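Local coordinates for protein dihydropteroate synthase (Burkholderia cenocepacia, PDB 2Y5J) that probably catalyses the magnesium-dependent condensation of para-aminobenzoate with 6-hydroxymethyl-7,8-dihydropterin diphosphate to give 7,8-dihydropteroate in folate synthesis, at residues Pro99-Thr104 / Leu120-Trp125; Ala211-Thr216 / Arg264-Val269. One frame throughout, in Å; residues are numbered along the deposited sequence.

Interaction 1. Residues Pro99-Thr104 / Leu120-Trp125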
ATOM      1  N   PRO A  99      -4.210  12.114  -4.303  1.00 40.13           N
ATOM      2  CA  PRO A  99      -3.434  11.571  -3.193  1.00 38.59           C
ATOM      3  C   PRO A  99      -2.010  11.156  -3.574  1.00 38.19           C
ATOM      4  O   PRO A  99      -1.806  10.445  -4.561  1.00 36.16           O
ATOM      5  CB  PRO A  99      -4.275  10.372  -2.762  1.00 39.44           C
ATOM      6  CG  PRO A  99      -5.663  10.737  -3.102  1.00 36.73           C
ATOM      7  CD  PRO A  99      -5.620  11.678  -4.267  1.00 39.01           C
ATOM      8  N   LEU A 100      -1.040  11.670  -2.821  1.00 36.82           N
ATOM      9  CA  LEU A 100       0.377  11.472  -3.100  1.00 37.03           C
ATOM     10  C   LEU A 100       0.935  10.670  -1.934  1.00 36.82           C
ATOM     11  O   LEU A 100       0.759  11.047  -0.775  1.00 38.19           O
ATOM     12  CB  LEU A 100       1.144  12.798  -3.184  1.00 36.80           C
ATOM     13  CG  LEU A 100       0.788  13.931  -4.150  1.00 38.51           C
ATOM     14  CD1 LEU A 100       1.794  15.060  -3.981  1.00 36.75           C
ATOM     15  CD2 LEU A 100       0.857  13.448  -5.588  1.00 37.63           C
ATOM     16  N   SER A 101       1.602   9.558  -2.216  1.00 36.33           N
ATOM     17  CA  SER A 101       1.907   8.607  -1.147  1.00 35.21           C
ATOM     18  C   SER A 101       3.417   8.451  -1.080  1.00 34.14           C
ATOM     19  O   SER A 101       4.090   8.506  -2.112  1.00 35.75           O
ATOM     20  CB  SER A 101       1.175   7.289  -1.378  1.00 34.17           C
ATOM     21  OG  SER A 101       1.863   6.187  -0.827  1.00 38.01           O
ATOM     22  N   ILE A 102       3.949   8.268   0.122  1.00 32.42           N
ATOM     23  CA  ILE A 102       5.395   8.145   0.253  1.00 33.26           C
ATOM     24  C   ILE A 102       5.801   6.746   0.716  1.00 32.46           C
ATOM     25  O   ILE A 102       5.271   6.249   1.695  1.00 31.88           O
ATOM     26  CB  ILE A 102       6.005   9.209   1.209  1.00 33.91           C
ATOM     27  CG1 ILE A 102       5.265  10.544   1.101  1.00 32.94           C
ATOM     28  CG2 ILE A 102       7.498   9.386   0.916  1.00 34.32           C
ATOM     29  CD1 ILE A 102       5.599  11.270  -0.191  1.00 39.30           C
ATOM     30  N   ASP A 103       6.730   6.116   0.006  1.00 32.49           N
ATOM     31  CA  ASP A 103       7.199   4.784   0.359  1.00 34.31           C
ATOM     32  C   ASP A 103       8.514   4.975   1.100  1.00 32.98           C
ATOM     33  O   ASP A 103       9.581   5.033   0.486  1.00 32.36           O
ATOM     34  CB  ASP A 103       7.386   3.925  -0.905  1.00 35.44           C
ATOM     35  CG  ASP A 103       7.622   2.447  -0.618  1.00 38.25           C
ATOM     36  OD1 ASP A 103       6.966   1.863   0.285  1.00 39.49           O
ATOM     37  OD2 ASP A 103       8.431   1.867  -1.384  1.00 40.92           O
ATOM     38  N   THR A 104       8.432   5.095   2.423  1.00 32.70           N
ATOM     39  CA  THR A 104       9.642   5.313   3.209  1.00 32.02           C
ATOM     40  C   THR A 104       9.337   4.795   4.606  1.00 31.48           C
ATOM     41  O   THR A 104       8.182   4.784   5.019  1.00 31.23           O
ATOM     42  CB  THR A 104      10.063   6.810   3.273  1.00 32.57           C
ATOM     43  OG1 THR A 104      11.400   6.906   3.784  1.00 31.49           O
ATOM     44  CG2 THR A 104       9.164   7.563   4.243  1.00 31.53           C
ATOM     45  N   LEU A 120      -0.122  10.553   2.406  1.00 31.01           N
ATOM     46  CA  LEU A 120      -0.148   9.196   2.944  1.00 29.93           C
ATOM     47  C   LEU A 120       1.255   8.617   3.038  1.00 29.79           C
ATOM     48  O   LEU A 120       2.076   8.743   2.119  1.00 28.56           O
ATOM     49  CB  LEU A 120      -0.986   8.329   2.002  1.00 30.80           C
ATOM     50  CG  LEU A 120      -1.274   6.826   2.063  1.00 33.40           C
ATOM     51  CD1 LEU A 120      -1.988   6.465   0.750  1.00 36.23           C
ATOM     52  CD2 LEU A 120      -0.070   5.909   2.181  1.00 29.86           C
ATOM     53  N   ILE A 121       1.521   7.972   4.166  1.00 28.66           N
ATOM     54  CA  ILE A 121       2.832   7.390   4.375  1.00 29.80           C
ATOM     55  C   ILE A 121       2.698   5.878   4.282  1.00 28.81           C
ATOM     56  O   ILE A 121       1.867   5.292   4.955  1.00 27.17           O
ATOM     57  CB  ILE A 121       3.408   7.700   5.770  1.00 31.02           C
ATOM     58  CG1 ILE A 121       3.577   9.206   5.982  1.00 33.91           C
ATOM     59  CG2 ILE A 121       4.790   7.066   5.894  1.00 32.36           C
ATOM     60  CD1 ILE A 121       4.628   9.866   5.093  1.00 36.84           C
ATOM     61  N   ASN A 122       3.549   5.275   3.462  1.00 29.27           N
ATOM     62  CA  ASN A 122       3.606   3.838   3.248  1.00 29.93           C
ATOM     63  C   ASN A 122       4.888   3.230   3.825  1.00 29.86           C
ATOM     64  O   ASN A 122       5.994   3.512   3.334  1.00 29.76           O
ATOM     65  CB  ASN A 122       3.608   3.642   1.735  1.00 31.83           C
ATOM     66  CG  ASN A 122       2.864   2.415   1.319  1.00 33.41           C
ATOM     67  OD1 ASN A 122       3.274   1.295   1.601  1.00 43.01           O
ATOM     68  ND2 ASN A 122       1.709   2.626   0.723  1.00 40.43           N
ATOM     69  N   ASP A 123       4.765   2.469   4.908  1.00 27.63           N
ATOM     70  CA  ASP A 123       5.959   2.082   5.648  1.00 28.41           C
ATOM     71  C   ASP A 123       6.059   0.574   5.874  1.00 28.76           C
ATOM     72  O   ASP A 123       5.359  -0.001   6.724  1.00 28.35           O
ATOM     73  CB  ASP A 123       6.046   2.884   6.952  1.00 27.87           C
ATOM     74  CG  ASP A 123       7.163   2.445   7.893  1.00 31.13           C
ATOM     75  OD1 ASP A 123       8.266   1.999   7.493  1.00 30.24           O
ATOM     76  OD2 ASP A 123       6.931   2.575   9.117  1.00 30.85           O
ATOM     77  N   ILE A 124       6.972  -0.017   5.109  1.00 28.87           N
ATOM     78  CA  ILE A 124       7.325  -1.440   5.160  1.00 30.32           C
ATOM     79  C   ILE A 124       7.639  -1.850   6.595  1.00 31.40           C
ATOM     80  O   ILE A 124       7.353  -2.971   7.026  1.00 30.76           O
ATOM     81  CB  ILE A 124       8.540  -1.759   4.255  1.00 31.06           C
ATOM     82  CG1 ILE A 124       9.790  -0.999   4.708  1.00 31.79           C
ATOM     83  CG2 ILE A 124       8.268  -1.329   2.798  1.00 27.02           C
ATOM     84  CD1 ILE A 124      11.020  -1.327   3.865  1.00 33.27           C
ATOM     85  N   TRP A 125       8.113  -0.879   7.374  1.00 31.08           N
ATOM     86  CA  TRP A 125       8.562  -1.207   8.713  1.00 29.88           C
ATOM     87  C   TRP A 125       7.445  -1.077   9.737  1.00 29.93           C
ATOM     88  O   TRP A 125       7.641  -1.488  10.873  1.00 31.89           O
ATOM     89  CB  TRP A 125       9.853  -0.462   9.073  1.00 30.97           C
ATOM     90  CG  TRP A 125      11.060  -1.221   8.587  1.00 27.49           C
ATOM     91  CD1 TRP A 125      11.887  -0.889   7.560  1.00 27.47           C
ATOM     92  CD2 TRP A 125      11.541  -2.471   9.093  1.00 22.74           C
ATOM     93  NE1 TRP A 125      12.859  -1.854   7.380  1.00 27.94           N
ATOM     94  CE2 TRP A 125      12.655  -2.843   8.312  1.00 30.01           C
ATOM     95  CE3 TRP A 125      11.138  -3.311  10.131  1.00 25.96           C
ATOM     96  CZ2 TRP A 125      13.363  -4.034   8.534  1.00 30.58           C
ATOM     97  CZ3 TRP A 125      11.837  -4.503  10.345  1.00 30.33           C
ATOM     98  CH2 TRP A 125      12.933  -4.857   9.546  1.00 27.90           C
TER

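Interaction 2. Residues Ala211-Thr216 / Arg264-Val269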
ATOM      1  N   ALA A 211      -5.533 -15.650  -0.506  1.00 26.82           N
ATOM      2  CA  ALA A 211      -6.750 -16.455  -0.394  1.00 27.19           C
ATOM      3  C   ALA A 211      -7.597 -15.957   0.772  1.00 27.85           C
ATOM      4  O   ALA A 211      -8.815 -15.998   0.654  1.00 29.39           O
ATOM      5  CB  ALA A 211      -6.421 -17.950  -0.200  1.00 25.36           C
ATOM      6  N   ALA A 212      -6.991 -15.549   1.887  1.00 29.20           N
ATOM      7  CA  ALA A 212      -7.704 -15.200   3.114  1.00 30.12           C
ATOM      8  C   ALA A 212      -7.790 -13.697   3.343  1.00 31.63           C
ATOM      9  O   ALA A 212      -7.973 -13.256   4.482  1.00 32.36           O
ATOM     10  CB  ALA A 212      -7.029 -15.821   4.339  1.00 30.19           C
ATOM     11  N   LEU A 213      -7.676 -12.914   2.275  1.00 32.85           N
ATOM     12  CA  LEU A 213      -7.325 -11.492   2.410  1.00 32.45           C
ATOM     13  C   LEU A 213      -8.127 -10.713   3.452  1.00 32.32           C
ATOM     14  O   LEU A 213      -7.506  -9.957   4.179  1.00 31.50           O
ATOM     15  CB  LEU A 213      -7.270 -10.750   1.064  1.00 31.44           C
ATOM     16  CG  LEU A 213      -6.750  -9.311   1.044  1.00 27.46           C
ATOM     17  CD1 LEU A 213      -5.258  -9.326   1.203  1.00 25.82           C
ATOM     18  CD2 LEU A 213      -7.095  -8.523  -0.199  1.00 19.36           C
ATOM     19  N   PRO A 214      -9.456 -10.891   3.542  1.00 33.84           N
ATOM     20  CA  PRO A 214     -10.211 -10.034   4.459  1.00 34.70           C
ATOM     21  C   PRO A 214      -9.953 -10.355   5.925  1.00 35.94           C
ATOM     22  O   PRO A 214     -10.055  -9.458   6.773  1.00 36.41           O
ATOM     23  CB  PRO A 214     -11.683 -10.307   4.137  1.00 33.90           C
ATOM     24  CG  PRO A 214     -11.722 -11.558   3.361  1.00 34.00           C
ATOM     25  CD  PRO A 214     -10.338 -11.823   2.806  1.00 34.08           C
ATOM     26  N   ASP A 215      -9.583 -11.610   6.171  1.00 35.91           N
ATOM     27  CA  ASP A 215      -9.186 -12.062   7.492  1.00 36.53           C
ATOM     28  C   ASP A 215      -7.785 -11.565   7.914  1.00 35.85           C
ATOM     29  O   ASP A 215      -7.336 -11.834   9.029  1.00 37.08           O
ATOM     30  CB  ASP A 215      -9.372 -13.590   7.592  1.00 37.68           C
ATOM     31  CG  ASP A 215     -10.834 -14.075   7.489  1.00 41.73           C
ATOM     32  OD1 ASP A 215     -11.839 -13.377   7.765  1.00 41.88           O
ATOM     33  OD2 ASP A 215     -11.017 -15.264   7.136  1.00 47.37           O
ATOM     34  N   THR A 216      -7.073 -10.799   7.094  1.00 34.97           N
ATOM     35  CA  THR A 216      -5.749 -10.301   7.472  1.00 35.42           C
ATOM     36  C   THR A 216      -5.810  -8.895   8.064  1.00 36.00           C
ATOM     37  O   THR A 216      -4.822  -8.366   8.592  1.00 37.21           O
ATOM     38  CB  THR A 216      -4.729 -10.248   6.311  1.00 35.74           C
ATOM     39  OG1 THR A 216      -5.242  -9.410   5.270  1.00 36.40           O
ATOM     40  CG2 THR A 216      -4.437 -11.611   5.738  1.00 36.52           C
ATOM     41  N   ARG A 264     -11.580 -10.317  -3.293  1.00 26.38           N
ATOM     42  CA  ARG A 264     -11.523 -10.676  -1.869  1.00 26.06           C
ATOM     43  C   ARG A 264     -11.340  -9.455  -0.953  1.00 25.56           C
ATOM     44  O   ARG A 264     -10.632  -9.530   0.030  1.00 27.68           O
ATOM     45  CB  ARG A 264     -10.407 -11.711  -1.598  1.00 23.48           C
ATOM     46  CG  ARG A 264     -10.621 -13.056  -2.320  1.00 25.82           C
ATOM     47  CD  ARG A 264      -9.403 -13.969  -2.568  1.00 20.71           C
ATOM     48  NE  ARG A 264      -9.863 -15.130  -3.330  1.00 26.93           N
ATOM     49  CZ  ARG A 264     -10.121 -15.152  -4.637  1.00 26.52           C
ATOM     50  NH1 ARG A 264      -9.939 -14.083  -5.404  1.00 31.62           N
ATOM     51  NH2 ARG A 264     -10.572 -16.257  -5.206  1.00 18.10           N
ATOM     52  N   GLY A 265     -11.942  -8.302  -1.193  1.00 25.27           N
ATOM     53  CA  GLY A 265     -11.842  -7.331  -0.111  1.00 25.97           C
ATOM     54  C   GLY A 265     -10.921  -6.117  -0.175  1.00 26.06           C
ATOM     55  O   GLY A 265     -11.188  -5.131   0.526  1.00 26.87           O
ATOM     56  N   ALA A 266      -9.885  -6.124  -1.016  1.00 22.29           N
ATOM     57  CA  ALA A 266      -8.972  -5.005  -1.016  1.00 22.22           C
ATOM     58  C   ALA A 266      -9.653  -3.661  -1.314  1.00 22.01           C
ATOM     59  O   ALA A 266     -10.510  -3.569  -2.201  1.00 21.03           O
ATOM     60  CB  ALA A 266      -7.782  -5.238  -1.909  1.00 21.38           C
ATOM     61  N   ALA A 267      -9.267  -2.651  -0.532  1.00 21.63           N
ATOM     62  CA  ALA A 267      -9.643  -1.246  -0.752  1.00 21.06           C
ATOM     63  C   ALA A 267      -8.781  -0.589  -1.826  1.00 20.29           C
ATOM     64  O   ALA A 267      -9.322   0.093  -2.701  1.00 23.39           O
ATOM     65  CB  ALA A 267      -9.608  -0.464   0.560  1.00 20.06           C
ATOM     66  N   ILE A 268      -7.470  -0.832  -1.815  1.00 21.05           N
ATOM     67  CA  ILE A 268      -6.501  -0.237  -2.742  1.00 20.02           C
ATOM     68  C   ILE A 268      -5.509  -1.287  -3.291  1.00 21.36           C
ATOM     69  O   ILE A 268      -5.108  -2.195  -2.564  1.00 21.13           O
ATOM     70  CB  ILE A 268      -5.647   0.897  -2.076  1.00 18.79           C
ATOM     71  CG1 ILE A 268      -6.520   1.990  -1.448  1.00 18.84           C
ATOM     72  CG2 ILE A 268      -4.663   1.550  -3.089  1.00 16.47           C
ATOM     73  CD1 ILE A 268      -5.745   2.994  -0.475  1.00 15.10           C
ATOM     74  N   VAL A 269      -5.035  -1.136  -4.528  1.00 20.88           N
ATOM     75  CA  VAL A 269      -4.043  -2.059  -5.065  1.00 21.51           C
ATOM     76  C   VAL A 269      -2.964  -1.203  -5.678  1.00 21.51           C
ATOM     77  O   VAL A 269      -3.270  -0.331  -6.461  1.00 20.68           O
ATOM     78  CB  VAL A 269      -4.555  -3.027  -6.183  1.00 21.60           C
ATOM     79  CG1 VAL A 269      -5.620  -4.011  -5.653  1.00 20.98           C
ATOM     80  CG2 VAL A 269      -5.058  -2.283  -7.433  1.00 22.78           C
TER

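Interaction 1. Residues Pro99-Thr104 / Leu120-Trp125
On one face of the sheet S101 lies beside L120 and D103 beside N122; on the other I102 packs against I121. L120 CG is anti to the backbone N (chi1 177°), which lays the two methyl groups alongside S101, with CD2 3.6 Å from S101 OG. That hydroxyl also has D64 of the adjacent strand 62-65 as a weak hydrogen-bond partner. The two isoleucines cross at a slant, I102 CG1 meeting I121 CD1 at 4.1 Å; I102 also touches A113 of helix 107-115 and V90 of helix 79-93. Further along, the D103 carboxylate and N122 amide are turned 77° apart, and their OD1 atoms stay 4.0 Å from each other without bonding. The main chains hold this register: I102 N donates to L120 O (2.8 Å) and N122 N to I102 O (2.7 Å), followed by T104 N to N122 O (3.0 Å). At the C-terminal ends of the strands T104 OG1 bonds to E82 and D123 OD2 accepts from F127 N. Two parallel strands joined through helix 107-115 make a beta-alpha-beta unit of the TIM barrel, with the isoleucines on the helix-covered side and S101, L120, D103 and N122 on the barrel interior.

Interaction 2. Residues Ala211-Thr216 / Arg264-Val269
A Schellman motif closes helix 251-263 where it runs toward barrel strand 268-271, and its turn packs against the short 3-10 turn 213-216 that follows helix 204-211. In the motif G265 N bonds to V262 O and A266 N to A261 O, while G265, the C-prime residue, takes a positive phi of 105°, a backbone angle that glycine adopts readily. L213 carries the contact. With chi1 at -173°, which sets CG beside the residue's own carbonyl carbon, the side chain reaches across to the other segment: L213 CD2 lies 3.7 Å from R264 O and 3.8 Å from the methyl CB of A266. P214 brings CD to 3.6 Å from R264 O, so leucine and proline carbons both border this oxygen. R264 runs extended from CG to NE past the end of helix 204-211, its CD 3.9 Å from A211 O. NH1 of the guanidinium donates to C260 O in the last turn of helix 251-263. On the other side the 3-10 turn holds itself together: L213 O accepts from T216 N and also from T216 OG1, the latter 2.6 Å away and in the carbonyl plane, while D215 N bonds to A212 O. R170 of helix 165-181 donates to D215 O, and V166 of that helix touches A212 and T216. No hydrogen bond or salt bridge joins the two segments. Their cohesion is therefore van der Waals contact of aliphatic carbons with the A266 methyl and the carbonyl oxygens of R264 and A211, between one turn shaped by the Schellman bonds and another by the 3-10 bonds to L213 O and A212 O.

In the fold
Both contacts reach the same parallel barrel sheet, but they hold different elements and do not touch: their centres lie 19 Å apart and their nearest atoms about 5 Å. Interaction 1 is buried, its strands being direct neighbours in the sheet, and backbone hydrogen bonds run across it in step with side chains on both faces. Interaction 2 is only partly buried and involves no strand pairing; two turns after helices 204-211 and 251-263 meet by apolar packing at the approach to strand 268-271. Backbone hydrogen bonds thus join the segments of interaction 1, whereas in interaction 2 those described shape the separate turns and none crosses between the segments.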